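Local coordinates for protein carboxypeptidase D (Drosophila melanogaster, PDB 3MN8) that removes C-terminal arginine or lysine from peptides and proteins as a zinc-dependent carboxypeptidase, here as its first peptidase domain with the attached transthyretin-like domain, at residues V222-D228 with G275-A280; T394-Q398 with L412-L416; Q79-N83 with L131-T135; H39-Q43 with T105-Q109; L201-V206 with M289-N293. All blocks are in the same frame, centred on the assembly; numbering follows the deposited sequence.

Contact 1 of 5, residues V222-D228 with G275-A280; sequences VASYPYD and GITNGA. With GEM ((2-guanidinoethylmercapto)succinic acid), chain G.
The Y225 ring lies across the backbone of N278 in a CH-pi contact: N278 CA sits over one face, 4.0 Å from the ring centroid and 16° off the normal. A chi1 of 51° sets CG between the backbone N and the carbonyl carbon, bringing the ring over the next strand, and the N278 side chain crosses it at about a right angle. Replacing this tyrosine with an alanine would probably strip the cover from the N278 backbone and open a gap beside I276. On the other face of the sheet T277 CG2 reaches V222 CG2 at 3.8 Å. The strands run parallel, with A223 N bonded to G275 O and T277 N to A223 O, both at 2.9 Å. G279 N then meets Y225 O almost straight, at 174°, where N278 N-caps the following helix and its OD1 accepts from H281 N and S240 N. D228 OD1 lies 2.9 Å from GEM N4, and G279 O accepts from GEM N2 at 3.0 Å, consistent with a pocket for basic C-terminal side chains. Strand 276-278 edges the eight-stranded sheet, strand 222-225 separates it from strand 300-305, helix 245-257 packs on Y225 and I276, and helix 289-296 abuts P226.

Contact 2 of 5, residues T394-Q398 with L412-L416; sequences TSAPQ and LDFKL
Q398 provides the single hydrogen bond between the segments, from NE2 to the main-chain D413 O at 3.2 Å with an N-H...O angle of 149°. The donor approaches nearly along the C=O axis. With CG anti to the carbonyl carbon (chi1 -66°) and the chain extended beyond it, the Q398 amide spans the gap between the two backbones.

Van der Waals contacts make up the rest. Q398 NE2 also comes within 3.4 Å of F414 CE2, with the amide and ring planes 49° apart. L412 slides past the glutamine in the opposite direction. At the other end S395 CB meets L416 CD2 at 3.4 Å, while S395 OG lies 3.6 Å from F414 CD2. That hydroxyl is already engaged, donating to A396 O at 3.1 Å and bonded to A387 N.

The two touching stretches run nearly antiparallel, and F414 also packs on V343 of strand 339-344 and on V385 and A387 of strand 381-388. It therefore lies between the two sheets of the transthyretin-like beta domain. Chemically, one amide-to-backbone bond joins the segments, the aromatic and leucine groups pack against the polar side chains of Q398 and S395, and no ion pair is formed, so the cohesion probably depends little on charge.

Contact 3 of 5, residues Q79-N83 with L131-T135; sequences QISRN and LVNST. With NAG (2-acetamido-2-deoxy-beta-D-glucopyranose), chain E.
R82 and N133 are brought together by their torsions: the arginine starts with CG anti to the backbone N (chi1 175°) and bends at chi2 and chi3, while the asparagine sets CG anti to the carbonyl carbon (chi1 -84°). The site is an N-glycosylation sequon, N133-S134-T135, whose asparagine lies on helix 126-134, and the sugar is present. N133 ND2 is joined covalently to NAG C1 at 1.4 Å. The guanidinium passes obliquely by the asparagine, its plane turned 69° from the amide. R82 CD runs alongside N133 OD1 at 3.2 Å. R82 NH2 also comes close to N133 ND2, but both are donors and no bond forms between them; the hydrogen bond of this group goes instead to the sugar ring, from R82 NH2 to NAG O5 at 3.2 Å. NAG C1 lies at the edge of the guanidinium, in its plane, while NAG O6 stands over one face, so the arginine lies against the sugar both at its edge and over a face.

Deeper in, the contact is apolar. I80 CG2 meets V132 CG1 at 4.0 Å, setting the helix against the end of strand 74-80, next to strand 136-140 in the sheet of the peptidase domain. T135 OG1, also bonded to H336 NE2, donates to L131 O at 2.8 Å, tilted slightly from the carbonyl plane.

Contact 4 of 5, residues H39-Q43 with T105-Q109; sequences HYASQ and TVGRQ
A41 N donates to Q109 OE1 at 2.9 Å, the one strong hydrogen bond assigned between the two segments. Its N-H...O angle of 166° is nearly straight, yet the donor stands well above the amide plane of Q109 and not on a lone pair. The glutamine reaches this position through a bend at chi2 (-49°), which turns the amide toward the loop. A second polar contact is weak: T105 OG1 and Y40 OH are 3.4 Å apart, and the same threonine oxygen also has a weak bond to K310 O. The tyrosine hydroxyl finds a firmer partner in P312 O.

Helix 106-121, which carries V106 to Q109, starts shortly after E104, with T105 between. With H101, E104 supplies two of the three protein ligands of the catalytic zinc, in the HxxE motif of M14 peptidases. The facing loop ends where S42 N-caps helix 43-56, its OG bonded to Q45 N. The contact thus brings the starts of these two helices together.

Packing is centred on Y40. Q109 CG touches its ring at CD2, 3.4 Å away, and the side chains cross obliquely, with the ring and amide planes 83° apart. Y311 meets the ring edge-to-face, while L317 of helix 317-333 touches both Y40 and Q109.

Charge enters through R108, whose chain bends at chi3 and brings the edge of the guanidinium beside A41 O. Y148 of helix 145-149 makes a cation-pi contact with the same arginine.

Contact 5 of 5, residues L201-V206 with M289-N293; sequences LVNWIV and MQDFN
Two helices of the peptidase domain, 196-205 and 289-296, pack side by side here, with L201, V202 and I205 facing M289, F292 and N293. Their short segments are inclined at 30° and approach to 11.4 Å between axes, a spacing bridged by side chains from both helices. I205 projects between all three partners: its CD1 lies 4.1 Å from M289 CG and close to the F292 ring, and I205 CG2 is 3.3 Å from N293 OD1. V202 CG1 reaches F292 CZ at 3.8 Å, the side chains crossing at about a right angle. L201 CD2 meets M289 SD at 3.6 Å, obliquely.

Both helices belong to the alpha/beta fold of the M14 catalytic domain and touch its central sheet: I205 packs on K95 of strand 93-97 and M289 on E301 of strand 300-305. M289 N is hydrogen-bonded to N174 OD1, while N174 ND2 binds GEM, so M289 probably helps to position N174 in the pocket.

N293 is the polar member of the interface. With CG anti to the carbonyl carbon (chi1 -82°), its amide turns back along its own helix, and N293 ND2 donates to M289 O at 2.9 Å and 162°. That carbonyl also accepts from N293 N at 3.0 Å. A leucine in place of N293 would probably leave the K95 ammonium without its partner OD1 and M289 O without its second donor. The F292 ring also stacks with that of F296.

Overall arrangement
From the N terminus, contact 4 opens first, at 39-43, and closes at 105-109, tying the loop before helix 43-56 to helix 106-121. Contact 3 opens inside that span, at 79-83, and closes beyond it, at 131-135, so the two cross; it ties strand 74-80 to helix 126-134. Contact 5 then closes a long loop from 201-206 to 289-293, with contact 1 nested inside. These two touch through D228 N and D291 OD2, linking the pocket loop after strand 222-225 to helix 289-296. Contacts 1 and 3 reach the same sheet on opposite sides of the chain's centre. Contact 2 closes a short loop in the separate C-terminal domain, centred about 29 Å from the centre of contact 5.

Contact 1 of 5, residues V222-D228 with G275-A280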
# COMPACT_ATOMS: atom_id res chain seq x y z
N VAL A 222 6.78 12.13 -6.96
CA VAL A 222 7.75 11.75 -5.92
C VAL A 222 7.27 10.58 -5.06
O VAL A 222 6.06 10.37 -4.90
CB VAL A 222 8.05 12.96 -4.98
CG1 VAL A 222 6.81 13.30 -4.14
CG2 VAL A 222 9.29 12.71 -4.08
N ALA A 223 8.22 9.85 -4.51
CA ALA A 223 7.94 8.73 -3.63
C ALA A 223 8.22 9.13 -2.18
O ALA A 223 9.38 9.34 -1.79
CB ALA A 223 8.78 7.53 -4.05
N SER A 224 7.14 9.23 -1.40
CA SER A 224 7.17 9.75 -0.03
C SER A 224 6.88 8.65 0.99
O SER A 224 6.02 7.81 0.77
CB SER A 224 6.14 10.87 0.14
OG SER A 224 6.17 11.45 1.44
N TYR A 225 7.59 8.69 2.11
CA TYR A 225 7.50 7.64 3.12
C TYR A 225 7.45 8.27 4.49
O TYR A 225 7.79 9.44 4.64
CB TYR A 225 8.71 6.71 3.02
CG TYR A 225 10.04 7.45 3.02
CD1 TYR A 225 10.56 7.99 1.84
CD2 TYR A 225 10.78 7.59 4.17
CE1 TYR A 225 11.77 8.66 1.83
CE2 TYR A 225 11.99 8.26 4.17
CZ TYR A 225 12.48 8.79 3.00
OH TYR A 225 13.69 9.45 2.99
N PRO A 226 7.04 7.49 5.51
CA PRO A 226 6.94 7.90 6.91
C PRO A 226 8.26 8.43 7.53
O PRO A 226 9.36 8.12 7.05
CB PRO A 226 6.51 6.61 7.63
CG PRO A 226 5.84 5.79 6.58
CD PRO A 226 6.56 6.11 5.29
N TYR A 227 8.15 9.25 8.57
CA TYR A 227 6.88 9.74 9.07
C TYR A 227 6.52 11.05 8.37
O TYR A 227 7.39 11.71 7.79
CB TYR A 227 6.97 10.01 10.58
CG TYR A 227 7.09 8.79 11.46
CD1 TYR A 227 6.05 7.88 11.58
CD2 TYR A 227 8.24 8.59 12.23
CE1 TYR A 227 6.15 6.78 12.41
CE2 TYR A 227 8.35 7.50 13.06
CZ TYR A 227 7.30 6.60 13.14
OH TYR A 227 7.41 5.51 13.96
N ASP A 228 5.24 11.42 8.46
CA ASP A 228 4.72 12.65 7.85
C ASP A 228 4.72 13.78 8.87
O ASP A 228 4.49 14.94 8.52
CB ASP A 228 3.29 12.43 7.32
CG ASP A 228 3.26 11.75 5.94
OD1 ASP A 228 4.32 11.69 5.28
OD2 ASP A 228 2.18 11.29 5.51
N GLY A 275 14.25 11.39 -6.39
CA GLY A 275 12.82 11.34 -6.64
C GLY A 275 12.01 10.83 -5.47
O GLY A 275 10.85 10.47 -5.63
N ILE A 276 12.63 10.78 -4.30
CA ILE A 276 11.93 10.38 -3.09
C ILE A 276 12.11 11.43 -2.00
O ILE A 276 13.02 12.26 -2.08
CB ILE A 276 12.45 9.04 -2.56
CG1 ILE A 276 13.88 9.21 -2.07
CG2 ILE A 276 12.39 7.98 -3.65
CD1 ILE A 276 14.43 7.98 -1.41
N THR A 277 11.25 11.37 -0.99
CA THR A 277 11.33 12.29 0.14
C THR A 277 10.62 11.77 1.36
O THR A 277 9.71 10.96 1.27
CB THR A 277 10.70 13.66 -0.18
OG1 THR A 277 10.96 14.55 0.91
CG2 THR A 277 9.19 13.51 -0.37
N ASN A 278 11.05 12.25 2.52
CA ASN A 278 10.40 11.95 3.77
C ASN A 278 9.19 12.87 3.86
O ASN A 278 9.31 14.07 3.56
CB ASN A 278 11.38 12.21 4.91
CG ASN A 278 10.74 12.13 6.27
OD1 ASN A 278 10.85 13.08 7.05
ND2 ASN A 278 10.08 11.01 6.57
N GLY A 279 8.03 12.33 4.23
CA GLY A 279 6.83 13.15 4.35
C GLY A 279 7.10 14.45 5.10
O GLY A 279 6.98 15.56 4.54
N ALA A 280 7.46 14.31 6.37
CA ALA A 280 7.74 15.45 7.23
C ALA A 280 8.69 16.45 6.60
O ALA A 280 8.43 17.65 6.61
CB ALA A 280 8.30 14.97 8.57
C8 GEM G . 0.03 15.39 0.85
S7 GEM G . 0.32 13.68 1.22
C6 GEM G . 1.98 13.50 0.64
C5 GEM G . 2.95 14.52 1.23
N3 GEM G . 3.12 14.19 2.64
C1 GEM G . 3.75 14.92 3.56
N4 GEM G . 3.82 14.50 4.82
N2 GEM G . 4.29 16.09 3.23
C9 GEM G . -1.27 15.78 1.51
O14 GEM G . -1.93 14.88 2.07
O15 GEM G . -1.63 16.97 1.48
C10 GEM G . 0.02 15.69 -0.66
C11 GEM G . -1.14 15.12 -1.47
O12 GEM G . -0.85 14.50 -2.52
O13 GEM G . -2.32 15.30 -1.09

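Contact 2 of 5, residues T394-Q398 with L412-L416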
# COMPACT_ATOMS: atom_id res chain seq x y z
N THR A 394 10.56 -16.10 26.02
CA THR A 394 11.06 -15.47 24.82
C THR A 394 12.10 -16.36 24.17
O THR A 394 13.06 -16.75 24.81
CB THR A 394 11.70 -14.11 25.13
OG1 THR A 394 10.76 -13.28 25.80
CG2 THR A 394 12.14 -13.43 23.84
N SER A 395 11.89 -16.69 22.90
CA SER A 395 12.79 -17.59 22.19
C SER A 395 14.24 -17.13 22.23
O SER A 395 14.53 -15.94 22.40
CB SER A 395 12.40 -17.70 20.72
OG SER A 395 12.78 -16.52 20.03
N ALA A 396 15.14 -18.09 22.06
CA ALA A 396 16.54 -17.78 21.82
C ALA A 396 16.62 -17.11 20.45
O ALA A 396 15.76 -17.33 19.59
CB ALA A 396 17.38 -19.04 21.85
N PRO A 397 17.65 -16.29 20.23
CA PRO A 397 17.78 -15.53 18.99
C PRO A 397 18.31 -16.39 17.85
O PRO A 397 19.06 -17.34 18.08
CB PRO A 397 18.82 -14.44 19.34
CG PRO A 397 19.13 -14.62 20.83
CD PRO A 397 18.77 -16.02 21.16
N GLN A 398 17.91 -16.06 16.63
CA GLN A 398 18.46 -16.71 15.46
C GLN A 398 19.11 -15.66 14.56
O GLN A 398 18.61 -14.54 14.39
CB GLN A 398 17.38 -17.53 14.71
CG GLN A 398 16.83 -18.74 15.51
CD GLN A 398 15.63 -19.45 14.85
OE1 GLN A 398 15.64 -19.78 13.67
NE2 GLN A 398 14.59 -19.70 15.64
N LEU A 412 11.80 -18.70 8.40
CA LEU A 412 12.45 -18.70 9.70
C LEU A 412 11.36 -18.77 10.75
O LEU A 412 10.58 -17.84 10.92
CB LEU A 412 13.27 -17.42 9.88
CG LEU A 412 14.13 -17.30 11.15
CD1 LEU A 412 15.30 -18.25 11.09
CD2 LEU A 412 14.62 -15.87 11.34
N ASP A 413 11.28 -19.90 11.44
CA ASP A 413 10.19 -20.16 12.38
C ASP A 413 10.65 -20.11 13.82
O ASP A 413 11.85 -20.07 14.10
CB ASP A 413 9.56 -21.54 12.12
CG ASP A 413 8.89 -21.64 10.77
OD1 ASP A 413 8.76 -20.62 10.06
OD2 ASP A 413 8.49 -22.77 10.42
N PHE A 414 9.69 -20.16 14.72
CA PHE A 414 9.97 -20.15 16.14
C PHE A 414 9.02 -21.08 16.88
O PHE A 414 7.80 -21.05 16.66
CB PHE A 414 9.84 -18.73 16.69
CG PHE A 414 10.83 -17.78 16.08
CD1 PHE A 414 10.50 -17.07 14.94
CD2 PHE A 414 12.08 -17.59 16.65
CE1 PHE A 414 11.40 -16.18 14.37
CE2 PHE A 414 13.00 -16.71 16.10
CZ PHE A 414 12.66 -16.00 14.95
N LYS A 415 9.59 -21.91 17.76
CA LYS A 415 8.81 -22.59 18.78
C LYS A 415 9.09 -21.94 20.14
O LYS A 415 10.24 -21.72 20.52
CB LYS A 415 9.10 -24.09 18.81
CG LYS A 415 8.62 -24.82 17.58
CD LYS A 415 8.49 -26.31 17.83
CE LYS A 415 7.66 -26.99 16.74
NZ LYS A 415 7.33 -28.41 17.08
N LEU A 416 8.01 -21.63 20.85
CA LEU A 416 8.10 -21.00 22.17
C LEU A 416 7.48 -21.91 23.20
O LEU A 416 6.42 -22.49 22.96
CB LEU A 416 7.34 -19.68 22.18
CG LEU A 416 7.66 -18.65 21.10
CD1 LEU A 416 6.87 -17.35 21.32
CD2 LEU A 416 9.14 -18.38 21.09

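Contact 3 of 5, residues Q79-N83 with L131-T135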
# COMPACT_ATOMS: atom_id res chain seq x y z
N GLN A 79 -9.80 -7.99 -4.75
CA GLN A 79 -8.72 -8.92 -4.42
C GLN A 79 -8.36 -9.83 -5.59
O GLN A 79 -9.23 -10.37 -6.26
CB GLN A 79 -9.12 -9.80 -3.24
CG GLN A 79 -8.27 -11.01 -3.09
CD GLN A 79 -8.83 -11.94 -2.06
OE1 GLN A 79 -10.03 -11.92 -1.78
NE2 GLN A 79 -7.98 -12.77 -1.48
N ILE A 80 -7.06 -10.00 -5.80
CA ILE A 80 -6.52 -10.93 -6.78
C ILE A 80 -5.56 -11.87 -6.08
O ILE A 80 -4.64 -11.43 -5.38
CB ILE A 80 -5.73 -10.18 -7.86
CG1 ILE A 80 -6.65 -9.20 -8.59
CG2 ILE A 80 -5.07 -11.17 -8.81
CD1 ILE A 80 -5.95 -8.17 -9.43
N SER A 81 -5.76 -13.18 -6.25
CA SER A 81 -4.93 -14.16 -5.56
C SER A 81 -4.85 -15.45 -6.34
O SER A 81 -5.62 -15.66 -7.27
CB SER A 81 -5.53 -14.45 -4.19
OG SER A 81 -6.87 -14.87 -4.35
N ARG A 82 -3.91 -16.32 -5.96
CA ARG A 82 -3.83 -17.65 -6.55
C ARG A 82 -5.19 -18.30 -6.38
O ARG A 82 -5.76 -18.83 -7.33
CB ARG A 82 -2.72 -18.48 -5.89
CG ARG A 82 -2.60 -19.94 -6.35
CD ARG A 82 -1.20 -20.27 -6.85
NE ARG A 82 -0.55 -21.31 -6.06
CZ ARG A 82 0.53 -22.00 -6.44
NH1 ARG A 82 1.04 -22.92 -5.62
NH2 ARG A 82 1.11 -21.79 -7.61
N ASN A 83 -5.71 -18.22 -5.16
CA ASN A 83 -7.01 -18.79 -4.84
C ASN A 83 -7.80 -17.89 -3.93
O ASN A 83 -7.52 -17.79 -2.74
CB ASN A 83 -6.84 -20.15 -4.17
CG ASN A 83 -8.11 -20.61 -3.45
OD1 ASN A 83 -9.23 -20.30 -3.88
ND2 ASN A 83 -7.94 -21.35 -2.36
N LEU A 131 4.02 -13.53 -9.69
CA LEU A 131 3.64 -12.46 -8.78
C LEU A 131 2.30 -12.79 -8.10
O LEU A 131 2.17 -12.74 -6.88
CB LEU A 131 3.51 -11.14 -9.54
CG LEU A 131 3.08 -9.95 -8.68
CD1 LEU A 131 4.18 -9.63 -7.68
CD2 LEU A 131 2.75 -8.75 -9.56
N VAL A 132 1.33 -13.16 -8.92
CA VAL A 132 -0.03 -13.43 -8.44
C VAL A 132 -0.10 -14.66 -7.55
O VAL A 132 -0.82 -14.66 -6.54
CB VAL A 132 -1.01 -13.61 -9.62
CG1 VAL A 132 -2.36 -14.06 -9.11
CG2 VAL A 132 -1.15 -12.31 -10.39
N ASN A 133 0.62 -15.71 -7.94
CA ASN A 133 0.67 -16.94 -7.17
C ASN A 133 1.19 -16.72 -5.74
O ASN A 133 0.75 -17.38 -4.80
CB ASN A 133 1.57 -17.96 -7.88
CG ASN A 133 0.83 -18.73 -8.95
OD1 ASN A 133 -0.31 -18.41 -9.30
ND2 ASN A 133 1.48 -19.77 -9.48
N SER A 134 2.11 -15.77 -5.60
CA SER A 134 2.89 -15.64 -4.37
C SER A 134 2.45 -14.48 -3.51
O SER A 134 2.94 -14.32 -2.39
CB SER A 134 4.37 -15.48 -4.71
OG SER A 134 4.55 -14.42 -5.64
N THR A 135 1.54 -13.67 -4.03
CA THR A 135 1.08 -12.47 -3.32
C THR A 135 -0.43 -12.35 -3.33
O THR A 135 -1.08 -12.67 -4.33
CB THR A 135 1.65 -11.18 -3.94
OG1 THR A 135 2.96 -11.43 -4.49
CG2 THR A 135 1.73 -10.10 -2.88
C1 NAG E . 0.76 -20.19 -10.65
C2 NAG E . 1.97 -21.00 -11.12
C3 NAG E . 1.63 -22.03 -12.18
C4 NAG E . 0.34 -22.77 -11.82
C5 NAG E . -0.74 -21.78 -11.42
C6 NAG E . -2.00 -22.50 -10.98
C7 NAG E . 3.08 -19.35 -12.66
C8 NAG E . 1.79 -18.90 -13.28
N2 NAG E . 3.05 -20.12 -11.56
O3 NAG E . 2.71 -22.94 -12.29
O4 NAG E . -0.11 -23.55 -12.91
O5 NAG E . -0.31 -21.03 -10.32
O6 NAG E . -1.75 -23.03 -9.70
O7 NAG E . 4.15 -19.00 -13.15

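Contact 4 of 5, residues H39-Q43 with T105-Q109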
# COMPACT_ATOMS: atom_id res chain seq x y z
N HIS A 39 -10.21 7.02 -21.00
CA HIS A 39 -11.31 7.72 -20.34
C HIS A 39 -11.28 7.43 -18.84
O HIS A 39 -10.71 6.43 -18.38
CB HIS A 39 -12.65 7.29 -20.96
CG HIS A 39 -13.12 5.94 -20.52
ND1 HIS A 39 -12.43 4.78 -20.82
CD2 HIS A 39 -14.22 5.56 -19.82
CE1 HIS A 39 -13.09 3.75 -20.31
NE2 HIS A 39 -14.17 4.19 -19.71
N TYR A 40 -11.89 8.31 -18.05
CA TYR A 40 -11.95 8.08 -16.61
C TYR A 40 -13.16 7.23 -16.25
O TYR A 40 -14.29 7.55 -16.63
CB TYR A 40 -11.95 9.41 -15.83
CG TYR A 40 -10.57 10.04 -15.73
CD1 TYR A 40 -10.24 11.18 -16.45
CD2 TYR A 40 -9.59 9.47 -14.93
CE1 TYR A 40 -8.98 11.75 -16.36
CE2 TYR A 40 -8.33 10.03 -14.83
CZ TYR A 40 -8.03 11.16 -15.55
OH TYR A 40 -6.76 11.69 -15.45
N ALA A 41 -12.94 6.13 -15.54
CA ALA A 41 -14.04 5.25 -15.15
C ALA A 41 -14.87 5.87 -14.01
O ALA A 41 -14.34 6.28 -12.98
CB ALA A 41 -13.51 3.88 -14.76
N SER A 42 -16.18 5.95 -14.23
CA SER A 42 -17.09 6.50 -13.23
C SER A 42 -17.32 5.49 -12.12
O SER A 42 -16.90 4.35 -12.21
CB SER A 42 -18.43 6.88 -13.87
OG SER A 42 -19.17 5.73 -14.24
N GLN A 43 -18.01 5.92 -11.06
CA GLN A 43 -18.40 4.98 -10.02
C GLN A 43 -19.14 3.80 -10.63
O GLN A 43 -18.78 2.66 -10.37
CB GLN A 43 -19.30 5.67 -8.99
CG GLN A 43 -19.64 4.80 -7.80
CD GLN A 43 -18.40 4.37 -7.01
OE1 GLN A 43 -17.37 5.07 -6.99
NE2 GLN A 43 -18.50 3.23 -6.34
N THR A 105 -6.41 12.08 -9.55
CA THR A 105 -7.15 11.04 -10.27
C THR A 105 -6.33 9.97 -11.01
O THR A 105 -6.84 8.88 -11.25
CB THR A 105 -8.09 11.73 -11.29
OG1 THR A 105 -7.32 12.55 -12.18
CG2 THR A 105 -9.09 12.62 -10.56
N VAL A 106 -5.09 10.27 -11.38
CA VAL A 106 -4.31 9.33 -12.19
C VAL A 106 -4.19 7.94 -11.51
O VAL A 106 -4.45 6.91 -12.13
CB VAL A 106 -2.90 9.90 -12.53
CG1 VAL A 106 -2.09 8.90 -13.38
CG2 VAL A 106 -3.02 11.24 -13.25
N GLY A 107 -3.81 7.93 -10.23
CA GLY A 107 -3.70 6.69 -9.48
C GLY A 107 -4.95 5.85 -9.62
O GLY A 107 -4.89 4.63 -9.81
N ARG A 108 -6.09 6.52 -9.52
CA ARG A 108 -7.39 5.89 -9.74
C ARG A 108 -7.34 5.02 -10.98
O ARG A 108 -7.53 3.80 -10.90
CB ARG A 108 -8.50 6.94 -9.89
CG ARG A 108 -9.72 6.39 -10.59
CD ARG A 108 -10.80 7.44 -10.85
NE ARG A 108 -11.68 7.59 -9.70
CZ ARG A 108 -12.95 7.21 -9.62
NH1 ARG A 108 -13.59 6.63 -10.63
NH2 ARG A 108 -13.60 7.43 -8.48
N GLN A 109 -7.06 5.63 -12.12
CA GLN A 109 -7.08 4.91 -13.39
C GLN A 109 -5.97 3.87 -13.50
O GLN A 109 -6.18 2.80 -14.09
CB GLN A 109 -7.03 5.86 -14.59
CG GLN A 109 -8.39 6.30 -15.07
CD GLN A 109 -9.33 5.13 -15.25
OE1 GLN A 109 -10.38 5.05 -14.60
NE2 GLN A 109 -8.96 4.21 -16.12

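Contact 5 of 5, residues L201-V206 with M289-N293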
# COMPACT_ATOMS: atom_id res chain seq x y z
N LEU A 201 -11.79 2.33 6.07
CA LEU A 201 -10.43 1.92 5.79
C LEU A 201 -9.68 1.56 7.05
O LEU A 201 -8.87 0.62 7.07
CB LEU A 201 -9.69 3.01 5.01
CG LEU A 201 -9.82 2.68 3.53
CD1 LEU A 201 -11.08 3.31 2.94
CD2 LEU A 201 -8.57 3.06 2.76
N VAL A 202 -9.93 2.31 8.11
CA VAL A 202 -9.34 1.97 9.39
C VAL A 202 -9.66 0.51 9.69
O VAL A 202 -8.76 -0.29 9.95
CB VAL A 202 -9.88 2.86 10.51
CG1 VAL A 202 -9.54 2.25 11.87
CG2 VAL A 202 -9.32 4.28 10.37
N ASN A 203 -10.94 0.18 9.63
CA ASN A 203 -11.43 -1.16 9.94
C ASN A 203 -10.75 -2.19 9.10
O ASN A 203 -10.40 -3.28 9.57
CB ASN A 203 -12.93 -1.24 9.66
CG ASN A 203 -13.77 -0.85 10.84
OD1 ASN A 203 -13.29 -0.23 11.80
ND2 ASN A 203 -15.05 -1.22 10.79
N TRP A 204 -10.59 -1.85 7.83
CA TRP A 204 -10.02 -2.76 6.87
C TRP A 204 -8.56 -2.99 7.18
O TRP A 204 -8.10 -4.13 7.32
CB TRP A 204 -10.19 -2.18 5.47
CG TRP A 204 -9.89 -3.15 4.39
CD1 TRP A 204 -10.34 -4.43 4.28
CD2 TRP A 204 -9.06 -2.91 3.23
NE1 TRP A 204 -9.84 -5.02 3.14
CE2 TRP A 204 -9.06 -4.10 2.47
CE3 TRP A 204 -8.33 -1.82 2.77
CZ2 TRP A 204 -8.34 -4.23 1.28
CZ3 TRP A 204 -7.63 -1.94 1.59
CH2 TRP A 204 -7.64 -3.13 0.86
N ILE A 205 -7.83 -1.90 7.32
CA ILE A 205 -6.38 -1.96 7.52
C ILE A 205 -5.98 -2.85 8.71
O ILE A 205 -4.99 -3.58 8.64
CB ILE A 205 -5.76 -0.52 7.65
CG1 ILE A 205 -5.98 0.27 6.36
CG2 ILE A 205 -4.28 -0.58 7.96
CD1 ILE A 205 -5.78 1.77 6.51
N VAL A 206 -6.77 -2.81 9.78
CA VAL A 206 -6.48 -3.59 10.98
C VAL A 206 -7.12 -4.98 10.93
O VAL A 206 -6.92 -5.81 11.82
CB VAL A 206 -6.94 -2.87 12.28
CG1 VAL A 206 -6.17 -1.57 12.48
CG2 VAL A 206 -8.44 -2.62 12.24
N MET A 289 -3.15 8.52 6.40
CA MET A 289 -3.30 7.07 6.34
C MET A 289 -1.94 6.36 6.38
O MET A 289 -1.80 5.31 6.99
CB MET A 289 -4.07 6.69 5.08
CG MET A 289 -4.36 5.22 4.92
SD MET A 289 -5.58 4.96 3.60
CE MET A 289 -4.72 5.61 2.16
N GLN A 290 -0.95 6.96 5.72
CA GLN A 290 0.38 6.37 5.62
C GLN A 290 0.90 6.00 6.99
O GLN A 290 1.12 4.84 7.31
CB GLN A 290 1.36 7.34 4.96
CG GLN A 290 2.76 6.78 4.78
CD GLN A 290 3.79 7.86 4.44
OE1 GLN A 290 4.07 8.12 3.26
NE2 GLN A 290 4.37 8.48 5.47
N ASP A 291 1.10 7.02 7.82
CA ASP A 291 1.69 6.77 9.12
C ASP A 291 0.76 5.91 9.98
O ASP A 291 1.22 5.25 10.91
CB ASP A 291 2.06 8.09 9.83
CG ASP A 291 3.28 8.77 9.21
OD1 ASP A 291 3.78 8.28 8.17
OD2 ASP A 291 3.75 9.78 9.77
N PHE A 292 -0.53 5.92 9.65
CA PHE A 292 -1.47 5.13 10.42
C PHE A 292 -1.23 3.63 10.21
O PHE A 292 -1.22 2.85 11.16
CB PHE A 292 -2.92 5.49 10.11
CG PHE A 292 -3.90 4.52 10.67
CD1 PHE A 292 -4.42 4.72 11.94
CD2 PHE A 292 -4.30 3.40 9.95
CE1 PHE A 292 -5.32 3.81 12.49
CE2 PHE A 292 -5.20 2.50 10.49
CZ PHE A 292 -5.72 2.70 11.76
N ASN A 293 -1.00 3.24 8.96
CA ASN A 293 -0.58 1.88 8.66
C ASN A 293 0.59 1.40 9.52
O ASN A 293 0.54 0.34 10.16
CB ASN A 293 -0.24 1.75 7.18
CG ASN A 293 -1.48 1.53 6.30
OD1 ASN A 293 -1.82 0.40 5.95
ND2 ASN A 293 -2.15 2.63 5.95